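Local structure of imidazolonepropionase (Unidentified, 2Q09) at residues L27-A31 with L42-L48; H74-A78 with L122-V127; T111-E116 with L152-R156. The protein catalyses the hydrolytic opening of the imidazolone-5-propanoate ring to N-formimidoyl-L-glutamate, the third step of histidine degradation, with a metal ion in its active site. All blocks are in the same frame, centred on the assembly; numbering follows the deposited sequence.

Contact 1. Residues L27-A31 with L42-L48; sequences LEPHA and LVPMQDL
Pro-44 crosses one face of the His-30 ring at a slant, with its CA over the ring centre, and this pair forms the tight part of the contact. Pro-44 CA sits 3.6 Å from the centroid of the His-30 ring, only 5° off the ring normal. This is a CH-pi contact. Pro-44 CD lies above the plane near the NE2 corner of the His-30 ring. The imidazole is held in this pose from its own segment: His-30 ND1 donates to Glu-28 O at 2.6 Å, close to the ring plane. The two segments are the open end of an antiparallel beta hairpin. Ala-31 and Val-43 are a hydrogen-bonded pair. Val-43 N to Ala-31 O is 3.1 Å, and Ala-31 N to Val-43 O is 2.7 Å but more bent. His-30 and Pro-44 follow as a non-hydrogen-bonded pair. Beyond it Met-45 N, at the start of a 3-10 turn, donates to Pro-29 O at 3.0 Å. Met-45 is a selenomethionine, bent at chi2 and chi3, which brings its SE to 3.8 Å from Ala-31 CB.

The solvent side is looser and polar. Gln-46 NE2 donates to Glu-28 OE1 at 2.7 Å, on the syn side of the carboxylate. The amide and carboxylate planes are 61° apart. A water donates to both Glu-28 OE1 and Pro-29 O.

The hairpin edge, strand 38-44, is outermost in a small mixed sheet. Strand 30-35 separates it from strand 7-10, where Leu-10 touches Ala-31 and Met-45. Pro-14 of strand 12-14 packs on His-30.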
ATOM      1  N   LEU A  27     -16.710   9.959  17.561  1.00 26.15           N
ATOM      2  CA  LEU A  27     -17.603   9.788  18.708  1.00 27.42           C
ATOM      3  C   LEU A  27     -17.150  10.667  19.869  1.00 28.45           C
ATOM      4  O   LEU A  27     -16.072  11.277  19.822  1.00 27.12           O
ATOM      5  CB  LEU A  27     -17.593   8.334  19.176  1.00 25.99           C
ATOM      6  CG  LEU A  27     -17.796   7.215  18.149  1.00 26.67           C
ATOM      7  CD1 LEU A  27     -17.568   5.879  18.838  1.00 27.35           C
ATOM      8  CD2 LEU A  27     -19.199   7.272  17.556  1.00 27.43           C
ATOM      9  N   GLU A  28     -17.982  10.722  20.908  1.00 28.89           N
ATOM     10  CA  GLU A  28     -17.670  11.490  22.106  1.00 30.14           C
ATOM     11  C   GLU A  28     -16.485  10.782  22.755  1.00 28.74           C
ATOM     12  O   GLU A  28     -16.142   9.674  22.369  1.00 27.71           O
ATOM     13  CB  GLU A  28     -18.866  11.470  23.067  1.00 33.64           C
ATOM     14  CG  GLU A  28     -19.252  10.061  23.527  1.00 36.80           C
ATOM     15  CD  GLU A  28     -20.487  10.041  24.401  1.00 41.78           C
ATOM     16  OE1 GLU A  28     -20.470  10.680  25.469  1.00 43.13           O
ATOM     17  OE2 GLU A  28     -21.475   9.386  24.018  1.00 41.54           O
ATOM     18  N   PRO A  29     -15.846  11.409  23.752  1.00 29.36           N
ATOM     19  CA  PRO A  29     -14.703  10.778  24.418  1.00 29.56           C
ATOM     20  C   PRO A  29     -15.031   9.364  24.903  1.00 30.71           C
ATOM     21  O   PRO A  29     -16.110   9.114  25.450  1.00 30.43           O
ATOM     22  CB  PRO A  29     -14.410  11.735  25.565  1.00 29.23           C
ATOM     23  CG  PRO A  29     -14.769  13.060  24.979  1.00 29.19           C
ATOM     24  CD  PRO A  29     -16.076  12.766  24.275  1.00 29.18           C
ATOM     25  N   HIS A  30     -14.100   8.441  24.687  1.00 29.96           N
ATOM     26  CA  HIS A  30     -14.275   7.050  25.085  1.00 30.16           C
ATOM     27  C   HIS A  30     -13.059   6.523  25.826  1.00 31.32           C
ATOM     28  O   HIS A  30     -12.060   7.215  25.998  1.00 32.51           O
ATOM     29  CB  HIS A  30     -14.477   6.153  23.858  1.00 31.70           C
ATOM     30  CG  HIS A  30     -15.892   6.078  23.373  1.00 31.98           C
ATOM     31  ND1 HIS A  30     -16.614   7.190  22.998  1.00 33.49           N
ATOM     32  CD2 HIS A  30     -16.708   5.015  23.179  1.00 31.20           C
ATOM     33  CE1 HIS A  30     -17.816   6.814  22.593  1.00 32.97           C
ATOM     34  NE2 HIS A  30     -17.898   5.500  22.695  1.00 32.54           N
ATOM     35  N   ALA A  31     -13.169   5.270  26.248  1.00 31.66           N
ATOM     36  CA  ALA A  31     -12.098   4.562  26.927  1.00 32.27           C
ATOM     37  C   ALA A  31     -11.832   3.378  26.008  1.00 31.73           C
ATOM     38  O   ALA A  31     -12.764   2.670  25.630  1.00 33.03           O
ATOM     39  CB  ALA A  31     -12.557   4.076  28.297  1.00 32.19           C
ATOM     40  N   LEU A  42     -14.785  -0.488  23.925  1.00 35.51           N
ATOM     41  CA  LEU A  42     -14.863   0.931  23.608  1.00 37.11           C
ATOM     42  C   LEU A  42     -16.071   1.452  24.362  1.00 36.97           C
ATOM     43  O   LEU A  42     -17.212   1.231  23.961  1.00 38.55           O
ATOM     44  CB  LEU A  42     -15.052   1.145  22.112  1.00 36.92           C
ATOM     45  CG  LEU A  42     -13.772   1.409  21.325  1.00 38.52           C
ATOM     46  CD1 LEU A  42     -14.093   1.474  19.841  1.00 40.65           C
ATOM     47  CD2 LEU A  42     -13.153   2.722  21.805  1.00 37.40           C
ATOM     48  N   VAL A  43     -15.809   2.153  25.458  1.00 37.69           N
ATOM     49  CA  VAL A  43     -16.863   2.677  26.315  1.00 36.88           C
ATOM     50  C   VAL A  43     -16.815   4.186  26.521  1.00 35.81           C
ATOM     51  O   VAL A  43     -15.780   4.739  26.890  1.00 35.76           O
ATOM     52  CB  VAL A  43     -16.789   2.021  27.705  1.00 37.41           C
ATOM     53  CG1 VAL A  43     -17.948   2.496  28.577  1.00 38.81           C
ATOM     54  CG2 VAL A  43     -16.783   0.511  27.565  1.00 36.94           C
ATOM     55  N   PRO A  44     -17.939   4.875  26.286  1.00 36.03           N
ATOM     56  CA  PRO A  44     -17.971   6.327  26.473  1.00 36.11           C
ATOM     57  C   PRO A  44     -17.531   6.680  27.888  1.00 37.30           C
ATOM     58  O   PRO A  44     -17.825   5.951  28.832  1.00 38.33           O
ATOM     59  CB  PRO A  44     -19.435   6.691  26.191  1.00 36.48           C
ATOM     60  CG  PRO A  44     -20.182   5.381  26.343  1.00 36.83           C
ATOM     61  CD  PRO A  44     -19.229   4.372  25.789  1.00 35.65           C
HETATM   62  N   MSE A  45     -16.811   7.787  28.033  1.00 37.75           N
HETATM   63  CA  MSE A  45     -16.327   8.204  29.340  1.00 40.66           C
HETATM   64  C   MSE A  45     -17.430   8.541  30.341  1.00 43.11           C
HETATM   65  O   MSE A  45     -17.236   8.395  31.543  1.00 43.72           O
HETATM   66  CB  MSE A  45     -15.368   9.392  29.198  1.00 38.99           C
HETATM   67  CG  MSE A  45     -14.018   9.028  28.572  1.00 38.94           C
HETATM   68 SE   MSE A  45     -13.093   7.593  29.530  1.00 39.47          SE
HETATM   69  CE  MSE A  45     -12.535   8.660  31.060  1.00 40.48           C
ATOM     70  N   GLN A  46     -18.586   8.985  29.856  1.00 45.48           N
ATOM     71  CA  GLN A  46     -19.684   9.319  30.759  1.00 47.27           C
ATOM     72  C   GLN A  46     -20.177   8.089  31.514  1.00 48.22           C
ATOM     73  O   GLN A  46     -20.787   8.204  32.573  1.00 49.18           O
ATOM     74  CB  GLN A  46     -20.841   9.978  29.993  1.00 48.46           C
ATOM     75  CG  GLN A  46     -21.387   9.177  28.832  1.00 50.43           C
ATOM     76  CD  GLN A  46     -22.658   9.780  28.255  1.00 53.07           C
ATOM     77  OE1 GLN A  46     -23.669   9.888  28.942  1.00 54.62           O
ATOM     78  NE2 GLN A  46     -22.611  10.183  26.993  1.00 53.15           N
ATOM     79  N   ASP A  47     -19.910   6.908  30.965  1.00 48.02           N
ATOM     80  CA  ASP A  47     -20.304   5.651  31.594  1.00 48.69           C
ATOM     81  C   ASP A  47     -19.208   5.184  32.543  1.00 49.18           C
ATOM     82  O   ASP A  47     -19.158   4.011  32.902  1.00 50.19           O
ATOM     83  CB  ASP A  47     -20.527   4.560  30.539  1.00 48.14           C
ATOM     84  CG  ASP A  47     -21.718   4.836  29.646  1.00 48.79           C
ATOM     85  OD1 ASP A  47     -22.087   6.015  29.488  1.00 51.30           O
ATOM     86  OD2 ASP A  47     -22.276   3.868  29.092  1.00 49.58           O
ATOM     87  N   LEU A  48     -18.326   6.094  32.939  1.00 49.26           N
ATOM     88  CA  LEU A  48     -17.236   5.749  33.842  1.00 49.41           C
ATOM     89  C   LEU A  48     -16.896   6.895  34.784  1.00 49.90           C
ATOM     90  O   LEU A  48     -17.092   8.060  34.459  1.00 50.46           O
ATOM     91  CB  LEU A  48     -15.989   5.365  33.035  1.00 48.89           C
ATOM     92  CG  LEU A  48     -16.088   4.119  32.152  1.00 48.35           C
ATOM     93  CD1 LEU A  48     -14.774   3.886  31.427  1.00 48.89           C
ATOM     94  CD2 LEU A  48     -16.442   2.916  33.016  1.00 49.61           C
TER
HETATM   95  O   HOH W   1     -18.173  10.648  27.026  1.00 38.52           O

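Contact 2. Residues H74-A78 with L122-V127; sequences HLIFA and LALPRV. With FE (Fe (III) ion), chain B.
Arg-126 NH1 is shared by two backbone oxygens, Leu-75 O at 2.9 Å and Phe-77 O at 3.0 Å. Both belong to the loop that follows strand 63-73 of the amidohydrolase TIM barrel, and the arginine reaches it from helix 116-133. The bond to Phe-77 O is the straighter, at 165°, and lies in the guanidinium plane. NH2 adds a weak bond to the same oxygen. The guanidinium also lies flat on the Phe-77 ring, with planes 9° apart and centres 3.6 Å apart. This is a stacked cation-pi pair. The Arg-126 chain runs extended from CG to NE, which carries its flat end across to the loop.

Apolar packing lies beside this grip. Leu-75 puts CD1 against Ala-123 CB and, at 3.8 Å, against Val-127 CG2. Leu-122 CD1 meets Ala-78 CB.

The loop starts at the metal site. His-74 binds the iron together with His-72, His-242 and Asp-317, so Arg-126 ties down the backbone just after a metal ligand. Phe-77 also lies near Tyr-144 of the inhibitor pocket. At the iron itself, His-74 NE2 stands 2.1 Å from the metal, and a water oxygen lies 2.4 Å from the same iron.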
ATOM      1  N   HIS A  74       6.877  -0.003  -3.389  1.00 19.82           N
ATOM      2  CA  HIS A  74       8.021  -0.701  -3.967  1.00 21.30           C
ATOM      3  C   HIS A  74       9.203  -0.128  -3.179  1.00 20.38           C
ATOM      4  O   HIS A  74      10.231   0.167  -3.769  1.00 21.23           O
ATOM      5  CB  HIS A  74       8.251  -0.317  -5.439  1.00 20.71           C
ATOM      6  CG  HIS A  74       7.094  -0.573  -6.359  1.00 22.61           C
ATOM      7  ND1 HIS A  74       7.146  -1.516  -7.364  1.00 24.58           N
ATOM      8  CD2 HIS A  74       5.909   0.065  -6.510  1.00 22.75           C
ATOM      9  CE1 HIS A  74       6.050  -1.442  -8.096  1.00 24.89           C
ATOM     10  NE2 HIS A  74       5.281  -0.488  -7.602  1.00 25.01           N
ATOM     11  N   LEU A  75       9.074   0.024  -1.863  1.00 19.25           N
ATOM     12  CA  LEU A  75      10.146   0.644  -1.082  1.00 19.74           C
ATOM     13  C   LEU A  75      11.466  -0.111  -0.977  1.00 19.75           C
ATOM     14  O   LEU A  75      12.462   0.455  -0.515  1.00 20.71           O
ATOM     15  CB  LEU A  75       9.642   1.022   0.320  1.00 19.60           C
ATOM     16  CG  LEU A  75       9.299  -0.049   1.354  1.00 21.64           C
ATOM     17  CD1 LEU A  75      10.579  -0.578   2.013  1.00 20.65           C
ATOM     18  CD2 LEU A  75       8.386   0.583   2.415  1.00 21.24           C
ATOM     19  N   ILE A  76      11.485  -1.372  -1.396  1.00 18.66           N
ATOM     20  CA  ILE A  76      12.723  -2.148  -1.361  1.00 17.91           C
ATOM     21  C   ILE A  76      13.429  -2.030  -2.713  1.00 18.69           C
ATOM     22  O   ILE A  76      12.890  -2.455  -3.743  1.00 19.19           O
ATOM     23  CB  ILE A  76      12.449  -3.639  -1.079  1.00 20.29           C
ATOM     24  CG1 ILE A  76      12.107  -3.827   0.405  1.00 19.88           C
ATOM     25  CG2 ILE A  76      13.672  -4.491  -1.474  1.00 19.64           C
ATOM     26  CD1 ILE A  76      11.795  -5.291   0.781  1.00 20.97           C
ATOM     27  N   PHE A  77      14.626  -1.456  -2.712  1.00 18.53           N
ATOM     28  CA  PHE A  77      15.365  -1.303  -3.956  1.00 20.13           C
ATOM     29  C   PHE A  77      16.734  -0.713  -3.683  1.00 19.65           C
ATOM     30  O   PHE A  77      16.961  -0.113  -2.624  1.00 19.84           O
ATOM     31  CB  PHE A  77      14.595  -0.381  -4.914  1.00 20.81           C
ATOM     32  CG  PHE A  77      14.423   1.023  -4.393  1.00 21.46           C
ATOM     33  CD1 PHE A  77      15.443   1.952  -4.527  1.00 20.30           C
ATOM     34  CD2 PHE A  77      13.258   1.404  -3.735  1.00 21.30           C
ATOM     35  CE1 PHE A  77      15.322   3.236  -4.014  1.00 21.95           C
ATOM     36  CE2 PHE A  77      13.116   2.690  -3.210  1.00 20.52           C
ATOM     37  CZ  PHE A  77      14.153   3.613  -3.353  1.00 21.44           C
ATOM     38  N   ALA A  78      17.639  -0.902  -4.641  1.00 19.68           N
ATOM     39  CA  ALA A  78      18.989  -0.354  -4.540  1.00 21.84           C
ATOM     40  C   ALA A  78      19.196   0.621  -5.692  1.00 21.35           C
ATOM     41  O   ALA A  78      18.352   0.725  -6.583  1.00 21.08           O
ATOM     42  CB  ALA A  78      20.034  -1.476  -4.611  1.00 19.24           C
ATOM     43  N   LEU A 122      19.122  -0.475   3.391  1.00 23.34           N
ATOM     44  CA  LEU A 122      18.657   0.633   2.559  1.00 22.08           C
ATOM     45  C   LEU A 122      17.178   0.936   2.804  1.00 22.13           C
ATOM     46  O   LEU A 122      16.740   2.088   2.710  1.00 20.92           O
ATOM     47  CB  LEU A 122      18.857   0.308   1.079  1.00 22.88           C
ATOM     48  CG  LEU A 122      20.285   0.397   0.540  1.00 24.58           C
ATOM     49  CD1 LEU A 122      20.345  -0.198  -0.851  1.00 24.02           C
ATOM     50  CD2 LEU A 122      20.727   1.863   0.530  1.00 24.15           C
ATOM     51  N   ALA A 123      16.417  -0.102   3.119  1.00 21.00           N
ATOM     52  CA  ALA A 123      14.984   0.048   3.350  1.00 21.77           C
ATOM     53  C   ALA A 123      14.600   0.513   4.753  1.00 21.28           C
ATOM     54  O   ALA A 123      13.537   1.115   4.926  1.00 21.06           O
ATOM     55  CB  ALA A 123      14.263  -1.274   3.025  1.00 19.44           C
ATOM     56  N   LEU A 124      15.435   0.214   5.750  1.00 21.84           N
ATOM     57  CA  LEU A 124      15.135   0.613   7.127  1.00 23.96           C
ATOM     58  C   LEU A 124      14.702   2.077   7.276  1.00 23.15           C
ATOM     59  O   LEU A 124      13.606   2.353   7.747  1.00 24.92           O
ATOM     60  CB  LEU A 124      16.338   0.353   8.048  1.00 26.10           C
ATOM     61  CG  LEU A 124      16.576  -1.094   8.476  1.00 30.35           C
ATOM     62  CD1 LEU A 124      17.843  -1.190   9.334  1.00 30.49           C
ATOM     63  CD2 LEU A 124      15.363  -1.587   9.258  1.00 28.76           C
ATOM     64  N   PRO A 125      15.562   3.032   6.883  1.00 22.86           N
ATOM     65  CA  PRO A 125      15.225   4.459   6.998  1.00 23.56           C
ATOM     66  C   PRO A 125      13.948   4.861   6.265  1.00 22.51           C
ATOM     67  O   PRO A 125      13.263   5.799   6.676  1.00 21.81           O
ATOM     68  CB  PRO A 125      16.461   5.152   6.433  1.00 23.29           C
ATOM     69  CG  PRO A 125      16.960   4.159   5.432  1.00 23.99           C
ATOM     70  CD  PRO A 125      16.848   2.865   6.188  1.00 22.55           C
ATOM     71  N   ARG A 126      13.633   4.162   5.180  1.00 22.43           N
ATOM     72  CA  ARG A 126      12.425   4.465   4.422  1.00 21.13           C
ATOM     73  C   ARG A 126      11.201   4.059   5.245  1.00 22.53           C
ATOM     74  O   ARG A 126      10.249   4.827   5.381  1.00 20.60           O
ATOM     75  CB  ARG A 126      12.443   3.725   3.083  1.00 21.71           C
ATOM     76  CG  ARG A 126      13.632   4.134   2.183  1.00 20.37           C
ATOM     77  CD  ARG A 126      13.782   3.219   0.962  1.00 23.21           C
ATOM     78  NE  ARG A 126      15.034   3.502   0.261  1.00 23.29           N
ATOM     79  CZ  ARG A 126      15.653   2.655  -0.557  1.00 23.15           C
ATOM     80  NH1 ARG A 126      15.136   1.454  -0.790  1.00 23.06           N
ATOM     81  NH2 ARG A 126      16.801   3.005  -1.129  1.00 25.75           N
ATOM     82  N   VAL A 127      11.229   2.853   5.797  1.00 21.08           N
ATOM     83  CA  VAL A 127      10.116   2.381   6.610  1.00 22.25           C
ATOM     84  C   VAL A 127       9.959   3.231   7.867  1.00 22.20           C
ATOM     85  O   VAL A 127       8.843   3.453   8.328  1.00 22.49           O
ATOM     86  CB  VAL A 127      10.302   0.910   7.033  1.00 22.66           C
ATOM     87  CG1 VAL A 127       9.119   0.460   7.905  1.00 22.93           C
ATOM     88  CG2 VAL A 127      10.395   0.029   5.797  1.00 22.31           C
TER
HETATM   89 FE    FE B 500       3.555   0.497  -8.218  1.00 31.04          FE
HETATM   90  O   HOH W   2       3.687   2.252  -9.909  1.00 26.67           O

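Contact 3. Residues T111-E116 with L152-R156; sequences TRAASE and LKMLR
This is a polar, partly buried contact on the outer helical layer of the barrel. It joins the turn between helices 104-113 and 116-133 to the side of helix 148-164. Lys-153 carries most of it. Its CG lies anti to the backbone N, and the chain bends at chi3 (65°), which swings the ammonium into the end of helix 104-113. There Lys-153 NZ donates to Ala-114 O at 2.9 Å, nearly in line with the carbonyl. It donates also to Thr-111 O at 3.2 Å, in the carbonyl plane and on a lone pair. Arg-112 O is 2.9 Å from NZ as well. The same nitrogen forms a salt bridge with Asp-150, one turn earlier on its own helix. The last carbonyls of helix 104-113 point beyond its C-terminal end, where a positive charge probably offsets the negative end of the dipole.

In amidohydrolases of this TIM-barrel family the helices pack around a central ring of parallel strands, and this contact bridges neighbouring ones. With an alanine at Lys-153, the carbonyls of Thr-111 and Ala-114 would probably lose this donor, and Asp-150 this salt bridge.

Helix 116-133 begins right after Ser-115, its N-cap residue. Glu-116 and Lys-153 run alongside each other, head to tail, with Glu-116 CB 3.9 Å from Lys-153 CG. The Glu-116 and Arg-156 side chains cross at about a right angle. Arg-156 NE donates to Glu-116 OE1 at 2.9 Å in a salt bridge. The bond is straight, at 165°, and close to the guanidinium plane, though it rises 35° out of the carboxylate plane on the syn side. On the inner side, Thr-111 CG2 touches the selenium of Met-154, SE, at 4.0 Å.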
ATOM      1  N   THR A 111      19.563  -3.601  -7.917  1.00 21.54           N
ATOM      2  CA  THR A 111      18.922  -4.428  -6.898  1.00 21.49           C
ATOM      3  C   THR A 111      19.407  -5.881  -6.948  1.00 22.30           C
ATOM      4  O   THR A 111      19.584  -6.510  -5.908  1.00 22.17           O
ATOM      5  CB  THR A 111      17.381  -4.364  -7.019  1.00 22.39           C
ATOM      6  OG1 THR A 111      16.957  -3.001  -6.880  1.00 21.51           O
ATOM      7  CG2 THR A 111      16.709  -5.189  -5.924  1.00 21.48           C
ATOM      8  N   ARG A 112      19.642  -6.409  -8.146  1.00 23.24           N
ATOM      9  CA  ARG A 112      20.155  -7.779  -8.265  1.00 22.91           C
ATOM     10  C   ARG A 112      21.542  -7.830  -7.632  1.00 24.36           C
ATOM     11  O   ARG A 112      21.895  -8.775  -6.924  1.00 22.95           O
ATOM     12  CB  ARG A 112      20.311  -8.186  -9.723  1.00 22.24           C
ATOM     13  CG  ARG A 112      19.039  -8.445 -10.485  1.00 20.39           C
ATOM     14  CD  ARG A 112      19.404  -8.749 -11.929  1.00 21.04           C
ATOM     15  NE  ARG A 112      18.282  -9.286 -12.686  1.00 22.44           N
ATOM     16  CZ  ARG A 112      18.372  -9.691 -13.946  1.00 21.95           C
ATOM     17  NH1 ARG A 112      19.540  -9.600 -14.575  1.00 23.05           N
ATOM     18  NH2 ARG A 112      17.319 -10.217 -14.561  1.00 21.54           N
ATOM     19  N   ALA A 113      22.331  -6.800  -7.912  1.00 24.37           N
ATOM     20  CA  ALA A 113      23.688  -6.710  -7.402  1.00 25.54           C
ATOM     21  C   ALA A 113      23.762  -6.461  -5.900  1.00 25.89           C
ATOM     22  O   ALA A 113      24.739  -6.850  -5.251  1.00 24.18           O
ATOM     23  CB  ALA A 113      24.456  -5.615  -8.157  1.00 27.11           C
ATOM     24  N   ALA A 114      22.741  -5.816  -5.348  1.00 23.66           N
ATOM     25  CA  ALA A 114      22.741  -5.541  -3.919  1.00 23.28           C
ATOM     26  C   ALA A 114      22.524  -6.837  -3.156  1.00 23.97           C
ATOM     27  O   ALA A 114      21.771  -7.703  -3.597  1.00 26.00           O
ATOM     28  CB  ALA A 114      21.634  -4.538  -3.569  1.00 23.50           C
ATOM     29  N   SER A 115      23.169  -6.966  -2.004  1.00 23.17           N
ATOM     30  CA  SER A 115      23.003  -8.157  -1.185  1.00 23.28           C
ATOM     31  C   SER A 115      21.708  -8.011  -0.396  1.00 24.03           C
ATOM     32  O   SER A 115      21.198  -6.899  -0.230  1.00 22.08           O
ATOM     33  CB  SER A 115      24.159  -8.305  -0.197  1.00 24.49           C
ATOM     34  OG  SER A 115      24.073  -7.340   0.840  1.00 23.45           O
ATOM     35  N   GLU A 116      21.187  -9.131   0.095  1.00 23.31           N
ATOM     36  CA  GLU A 116      19.968  -9.115   0.890  1.00 23.91           C
ATOM     37  C   GLU A 116      20.160  -8.196   2.099  1.00 24.18           C
ATOM     38  O   GLU A 116      19.276  -7.409   2.437  1.00 21.96           O
ATOM     39  CB  GLU A 116      19.617 -10.527   1.367  1.00 24.35           C
ATOM     40  CG  GLU A 116      18.247 -10.611   2.006  1.00 26.86           C
ATOM     41  CD  GLU A 116      17.896 -12.009   2.470  1.00 27.84           C
ATOM     42  OE1 GLU A 116      17.952 -12.945   1.642  1.00 28.53           O
ATOM     43  OE2 GLU A 116      17.566 -12.167   3.665  1.00 28.30           O
ATOM     44  N   LEU A 152      12.708 -13.518  -4.665  1.00 22.81           N
ATOM     45  CA  LEU A 152      12.508 -14.030  -3.307  1.00 22.95           C
ATOM     46  C   LEU A 152      13.398 -13.299  -2.305  1.00 22.61           C
ATOM     47  O   LEU A 152      13.045 -13.164  -1.133  1.00 21.66           O
ATOM     48  CB  LEU A 152      12.786 -15.535  -3.250  1.00 24.04           C
ATOM     49  CG  LEU A 152      11.601 -16.459  -3.558  1.00 27.41           C
ATOM     50  CD1 LEU A 152      11.020 -16.146  -4.922  1.00 27.22           C
ATOM     51  CD2 LEU A 152      12.060 -17.910  -3.477  1.00 28.37           C
ATOM     52  N   LYS A 153      14.554 -12.827  -2.770  1.00 22.00           N
ATOM     53  CA  LYS A 153      15.471 -12.086  -1.912  1.00 23.69           C
ATOM     54  C   LYS A 153      14.737 -10.845  -1.399  1.00 21.59           C
ATOM     55  O   LYS A 153      14.834 -10.485  -0.236  1.00 21.47           O
ATOM     56  CB  LYS A 153      16.710 -11.670  -2.718  1.00 25.35           C
ATOM     57  CG  LYS A 153      17.633 -10.702  -2.010  1.00 26.02           C
ATOM     58  CD  LYS A 153      18.925 -10.466  -2.807  1.00 27.67           C
ATOM     59  CE  LYS A 153      18.670  -9.770  -4.126  1.00 26.00           C
ATOM     60  NZ  LYS A 153      19.943  -9.511  -4.866  1.00 26.46           N
HETATM   61  N   MSE A 154      14.009 -10.187  -2.289  1.00 21.93           N
HETATM   62  CA  MSE A 154      13.263  -8.996  -1.916  1.00 20.96           C
HETATM   63  C   MSE A 154      12.162  -9.334  -0.920  1.00 19.93           C
HETATM   64  O   MSE A 154      11.958  -8.617   0.061  1.00 18.54           O
HETATM   65  CB  MSE A 154      12.682  -8.332  -3.162  1.00 22.49           C
HETATM   66  CG  MSE A 154      13.782  -7.774  -4.071  1.00 23.92           C
HETATM   67 SE   MSE A 154      13.101  -6.979  -5.666  1.00 27.64          SE
HETATM   68  CE  MSE A 154      12.391  -8.517  -6.508  1.00 33.78           C
ATOM     69  N   LEU A 155      11.461 -10.433  -1.165  1.00 19.49           N
ATOM     70  CA  LEU A 155      10.396 -10.846  -0.257  1.00 20.59           C
ATOM     71  C   LEU A 155      10.966 -11.168   1.117  1.00 20.27           C
ATOM     72  O   LEU A 155      10.328 -10.900   2.134  1.00 19.99           O
ATOM     73  CB  LEU A 155       9.648 -12.060  -0.820  1.00 20.40           C
ATOM     74  CG  LEU A 155       9.009 -11.873  -2.200  1.00 22.39           C
ATOM     75  CD1 LEU A 155       8.301 -13.158  -2.601  1.00 23.59           C
ATOM     76  CD2 LEU A 155       8.010 -10.707  -2.167  1.00 23.18           C
ATOM     77  N   ARG A 156      12.164 -11.748   1.155  1.00 21.48           N
ATOM     78  CA  ARG A 156      12.781 -12.062   2.437  1.00 22.72           C
ATOM     79  C   ARG A 156      13.140 -10.780   3.178  1.00 21.02           C
ATOM     80  O   ARG A 156      13.000 -10.705   4.391  1.00 19.85           O
ATOM     81  CB  ARG A 156      14.031 -12.932   2.248  1.00 24.71           C
ATOM     82  CG  ARG A 156      13.703 -14.395   1.939  1.00 29.47           C
ATOM     83  CD  ARG A 156      14.914 -15.301   2.163  1.00 33.23           C
ATOM     84  NE  ARG A 156      15.965 -15.070   1.180  1.00 35.52           N
ATOM     85  CZ  ARG A 156      15.986 -15.603  -0.033  1.00 36.72           C
ATOM     86  NH1 ARG A 156      15.015 -16.412  -0.429  1.00 36.45           N
ATOM     87  NH2 ARG A 156      16.984 -15.320  -0.852  1.00 36.81           N
TER

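Contact 1 stands apart from the other two. Its centre is about 40 Å from that of contact 2 and about 48 Å from that of contact 3, and both its segments come before those of the other two. It belongs to the small beta domain, away from the metal. Contacts 2 and 3 are neighbours in the barrel, with centres about 11 Å apart, and their segments alternate along the chain. Helix 116-133 serves both: Glu-116, its first residue, lies in contact 3, and residues 122-127 lie in contact 2. They also touch directly, with a probable hydrogen bond from Ala-78 N to Thr-111 OG1. The loop after the iron ligand His-74 is thus joined to helices 104-113, 116-133 and 148-164 around it.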